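Local coordinates for hypothetical protein AGR_pAT_315 (Agrobacterium tumefaciens str. C58, PDB 1VQY) that is of unknown function but belongs to the NIPSNAP family and adopts the antiparallel sheet-and-helix fold of the dimeric alpha-beta barrel clan, at residues Glu29-Lys32 and Leu33-Glu37; Gln86-Gln89 and Ala90-Arg94. One frame throughout, in Å; residues are numbered along the deposited sequence.

Contact 1 of 2, residues Glu29-Lys32 and Leu33-Glu37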
# COMPACT_ATOMS: atom_id res chain seq x y z
N GLU B 29 21.18 -16.13 -3.95
CA GLU B 29 21.98 -15.64 -5.08
C GLU B 29 22.29 -14.14 -4.90
O GLU B 29 23.44 -13.71 -5.06
CB GLU B 29 21.22 -15.88 -6.38
CG GLU B 29 22.05 -15.73 -7.64
CD GLU B 29 21.22 -15.97 -8.91
OE1 GLU B 29 20.18 -16.66 -8.84
OE2 GLU B 29 21.62 -15.45 -9.99
N TYR B 30 21.27 -13.36 -4.55
CA TYR B 30 21.44 -11.94 -4.19
C TYR B 30 22.53 -11.78 -3.13
O TYR B 30 23.48 -11.03 -3.32
CB TYR B 30 20.14 -11.33 -3.66
CG TYR B 30 20.31 -9.90 -3.25
CD1 TYR B 30 20.76 -9.57 -1.96
CD2 TYR B 30 20.07 -8.85 -4.15
CE1 TYR B 30 20.93 -8.25 -1.57
CE2 TYR B 30 20.26 -7.52 -3.77
CZ TYR B 30 20.71 -7.23 -2.48
OH TYR B 30 20.91 -5.93 -2.07
N LEU B 31 22.35 -12.49 -2.02
CA LEU B 31 23.28 -12.45 -0.91
C LEU B 31 24.71 -12.84 -1.26
O LEU B 31 25.67 -12.24 -0.77
CB LEU B 31 22.78 -13.36 0.21
CG LEU B 31 21.60 -12.81 1.01
CD1 LEU B 31 21.22 -13.83 2.08
CD2 LEU B 31 21.91 -11.39 1.61
N LYS B 32 24.83 -13.86 -2.11
CA LYS B 32 26.12 -14.41 -2.49
C LYS B 32 26.89 -13.40 -3.33
O LYS B 32 28.10 -13.21 -3.13
CB LYS B 32 25.96 -15.71 -3.28
CG LYS B 32 27.29 -16.28 -3.76
CD LYS B 32 27.15 -17.54 -4.60
CE LYS B 32 28.46 -18.33 -4.55
NZ LYS B 32 28.46 -19.53 -5.42
N LEU B 33 26.21 -12.78 -4.27
CA LEU B 33 26.82 -11.70 -5.05
C LEU B 33 27.34 -10.56 -4.17
O LEU B 33 28.45 -10.08 -4.37
CB LEU B 33 25.82 -11.14 -6.06
CG LEU B 33 25.69 -12.02 -7.30
CD1 LEU B 33 24.43 -11.63 -8.05
CD2 LEU B 33 26.92 -11.91 -8.18
N VAL B 34 26.55 -10.15 -3.20
CA VAL B 34 26.95 -9.03 -2.37
C VAL B 34 28.10 -9.47 -1.45
O VAL B 34 29.15 -8.82 -1.41
CB VAL B 34 25.75 -8.43 -1.59
CG1 VAL B 34 26.20 -7.29 -0.65
CG2 VAL B 34 24.70 -7.91 -2.57
N ARG B 35 27.93 -10.60 -0.76
CA ARG B 35 28.98 -11.18 0.10
C ARG B 35 30.34 -11.26 -0.60
O ARG B 35 31.35 -10.74 -0.10
CB ARG B 35 28.56 -12.58 0.57
CG ARG B 35 29.57 -13.28 1.51
CD ARG B 35 29.06 -14.59 2.09
NE ARG B 35 27.76 -14.40 2.74
CZ ARG B 35 26.58 -14.81 2.27
NH1 ARG B 35 26.47 -15.48 1.12
NH2 ARG B 35 25.49 -14.54 2.95
N GLU B 36 30.34 -11.91 -1.76
CA GLU B 36 31.56 -12.28 -2.47
C GLU B 36 32.18 -11.20 -3.36
O GLU B 36 33.38 -11.24 -3.61
CB GLU B 36 31.28 -13.53 -3.30
CG GLU B 36 30.87 -14.75 -2.47
CD GLU B 36 30.88 -16.04 -3.27
OE1 GLU B 36 31.05 -16.00 -4.51
OE2 GLU B 36 30.71 -17.12 -2.67
N GLU B 37 31.38 -10.24 -3.81
CA GLU B 37 31.87 -9.18 -4.71
C GLU B 37 31.46 -7.76 -4.33
O GLU B 37 32.31 -6.89 -4.18
CB GLU B 37 31.41 -9.47 -6.14
CG GLU B 37 32.04 -10.70 -6.72
CD GLU B 37 31.48 -11.09 -8.07
OE1 GLU B 37 31.55 -10.25 -9.01
OE2 GLU B 37 30.98 -12.23 -8.19
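Arg35 N reaches Leu31 O at 2.8 Å with a nearly straight hydrogen bond (167°), the shortest of four i to i+4 backbone bonds that bind residues 29-32 to the next turn of helix 27-46. The same carbonyl oxygen lies over one face of the Arg35 guanidinium, offset toward its rim, because the side chain bends at chi3 (-53°) and folds back along the helix. Arg35 NH2 ends 4.0 Å from Leu31 CB, while Arg35 NE turns to a salt bridge with Asp111 of the second subunit. On the inner side of the helix, Val34 CG2 sits over the face of the Tyr30 ring, 4.2 Å from its centroid, a CH-pi contact. The hydroxyl of Tyr30 is hydrogen-bonded to that of Tyr52 in the sheet. Lys32 and Glu36 meet differently: the lysine methylenes run beside the carboxylate, with Lys32 CE 3.2 Å from Glu36 OE2, yet Lys32 NZ stands 4.3 Å from that oxygen, too far for a salt bridge. Attraction between these two exposed side chains is therefore probably diffuse. One helix thus sorts its chemistry by side: Tyr30 toward the sheet, Val34 against helix 86-96 and the second subunit, and a loose charge pair at the exposed surface.

Contact 2 of 2, residues Gln86-Gln89 and Ala90-Arg94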
# COMPACT_ATOMS: atom_id res chain seq x y z
N GLN B 86 34.44 0.97 -12.40
CA GLN B 86 34.41 -0.03 -13.45
C GLN B 86 33.98 -1.40 -12.98
O GLN B 86 33.19 -2.05 -13.64
CB GLN B 86 35.78 -0.13 -14.07
CG GLN B 86 35.80 -0.90 -15.36
CD GLN B 86 36.77 -0.29 -16.33
OE1 GLN B 86 37.98 -0.49 -16.21
NE2 GLN B 86 36.25 0.47 -17.28
N ARG B 87 34.50 -1.83 -11.83
CA ARG B 87 34.08 -3.09 -11.21
C ARG B 87 32.59 -3.06 -10.88
O ARG B 87 31.88 -4.03 -11.11
CB ARG B 87 34.89 -3.37 -9.93
CG ARG B 87 36.42 -3.57 -10.13
CD ARG B 87 37.15 -3.57 -8.78
NE ARG B 87 36.93 -2.31 -8.05
CZ ARG B 87 37.13 -2.13 -6.74
NH1 ARG B 87 37.56 -3.12 -5.95
NH2 ARG B 87 36.88 -0.93 -6.20
N TRP B 88 32.11 -1.93 -10.34
CA TRP B 88 30.68 -1.77 -10.06
C TRP B 88 29.84 -1.88 -11.33
O TRP B 88 28.80 -2.53 -11.33
CB TRP B 88 30.40 -0.44 -9.34
CG TRP B 88 29.01 -0.32 -8.82
CD1 TRP B 88 28.03 0.48 -9.31
CD2 TRP B 88 28.43 -1.02 -7.70
NE1 TRP B 88 26.86 0.33 -8.57
CE2 TRP B 88 27.09 -0.59 -7.58
CE3 TRP B 88 28.92 -1.97 -6.80
CZ2 TRP B 88 26.23 -1.07 -6.60
CZ3 TRP B 88 28.06 -2.45 -5.81
CH2 TRP B 88 26.73 -2.00 -5.73
N GLN B 89 30.30 -1.27 -12.41
CA GLN B 89 29.52 -1.26 -13.65
C GLN B 89 29.29 -2.67 -14.17
O GLN B 89 28.22 -2.98 -14.71
CB GLN B 89 30.19 -0.39 -14.70
CG GLN B 89 29.98 1.10 -14.42
CD GLN B 89 30.76 2.00 -15.37
OE1 GLN B 89 31.51 1.51 -16.23
NE2 GLN B 89 30.58 3.31 -15.23
N ALA B 90 30.31 -3.52 -14.00
CA ALA B 90 30.21 -4.93 -14.34
C ALA B 90 29.39 -5.74 -13.31
O ALA B 90 28.83 -6.78 -13.64
CB ALA B 90 31.62 -5.52 -14.50
N PHE B 91 29.32 -5.25 -12.07
CA PHE B 91 28.66 -5.98 -10.97
C PHE B 91 27.16 -5.69 -10.82
O PHE B 91 26.35 -6.61 -10.55
CB PHE B 91 29.35 -5.69 -9.62
CG PHE B 91 28.59 -6.22 -8.45
CD1 PHE B 91 28.72 -7.55 -8.07
CD2 PHE B 91 27.69 -5.41 -7.74
CE1 PHE B 91 27.99 -8.05 -7.00
CE2 PHE B 91 26.96 -5.91 -6.66
CZ PHE B 91 27.10 -7.24 -6.29
N ILE B 92 26.79 -4.43 -10.95
CA ILE B 92 25.43 -3.98 -10.64
C ILE B 92 24.29 -4.52 -11.55
O ILE B 92 23.17 -4.75 -11.08
CB ILE B 92 25.38 -2.43 -10.47
CG1 ILE B 92 24.01 -1.96 -9.93
CG2 ILE B 92 25.69 -1.73 -11.76
CD1 ILE B 92 23.62 -2.59 -8.58
N PRO B 93 24.57 -4.76 -12.85
CA PRO B 93 23.52 -5.35 -13.67
C PRO B 93 23.16 -6.77 -13.24
O PRO B 93 22.02 -7.19 -13.42
CB PRO B 93 24.13 -5.37 -15.08
CG PRO B 93 25.33 -4.50 -15.03
CD PRO B 93 25.81 -4.57 -13.63
N ARG B 94 24.11 -7.51 -12.69
CA ARG B 94 23.83 -8.88 -12.26
C ARG B 94 23.04 -8.90 -10.98
O ARG B 94 22.32 -9.86 -10.70
CB ARG B 94 25.12 -9.66 -12.04
CG ARG B 94 25.94 -9.90 -13.28
CD ARG B 94 27.16 -10.71 -12.93
NE ARG B 94 28.28 -9.85 -12.59
CZ ARG B 94 29.22 -10.14 -11.69
NH1 ARG B 94 29.18 -11.27 -10.97
NH2 ARG B 94 30.22 -9.27 -11.49
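With CG anti to the backbone N (chi1 -170°), the Trp88 indole swings forward along helix 86-96, whose first turn Asp85 OD1 holds by a hydrogen bond from Trp88 N. The matching choice in Ile92, whose CG1 is also anti to N (chi1 -172°), lays that branch across the indole. Ile92 CB stands over the face of the five-membered ring, 3.9 Å from its centroid, in a CH-pi contact. Farther out, Ile92 CD1 touches CZ2 of Trp88 at 3.6 Å, which carries the aliphatic cover on to the larger ring. Phe91 meets the benzo part from the same side of the indole plane: its CD2 comes within 3.6 Å of Trp88 CZ3, and the planes are inclined at 38°, an oblique aromatic pair.

The backbone beneath is less regular. Trp88 O accepts a sound bond from Ile92 N at 2.8 Å and a weak one from Phe91 N, which also bonds weakly to Arg87 O. At the next residue, Pro93 has no amide hydrogen to offer, and its CD lies 3.1 Å from Gln89 O, where a helical N-H would otherwise point; the helix kinks here. Ala90 O instead accepts a hydrogen bond from Arg94 NE, 3.3 Å away, the oxygen lying at the edge of the guanidinium and in its plane.

The proline thus costs the backbone a donor to Gln89 O, while the bond from Arg94 NE to Ala90 O probably limits the rotation of the guanidinium that pairs through NH2 with Glu37.

Overall arrangement
Contacts 1 and 2 lie on neighbouring helices, 27-46 and 86-96, on the same side of the chain's centre, with their own centres about 12 Å apart. They touch directly. Arg94 NH2 of contact 2 forms a salt bridge of 3.0 Å with Glu37 OE1 of contact 1, and close by CE1 of Phe91 packs against Glu37 CB at 3.8 Å. Leu33 adds an apolar branch against Arg94, its CD2 lying 3.7 Å from Arg94 NH1. Helix 27-46 thus stands between partners: Tyr30 packs on the antiparallel sheet, Leu31, Val34 and Arg35 meet the second subunit, and Tyr30, Leu33, Val34 and Glu37 meet helix 86-96.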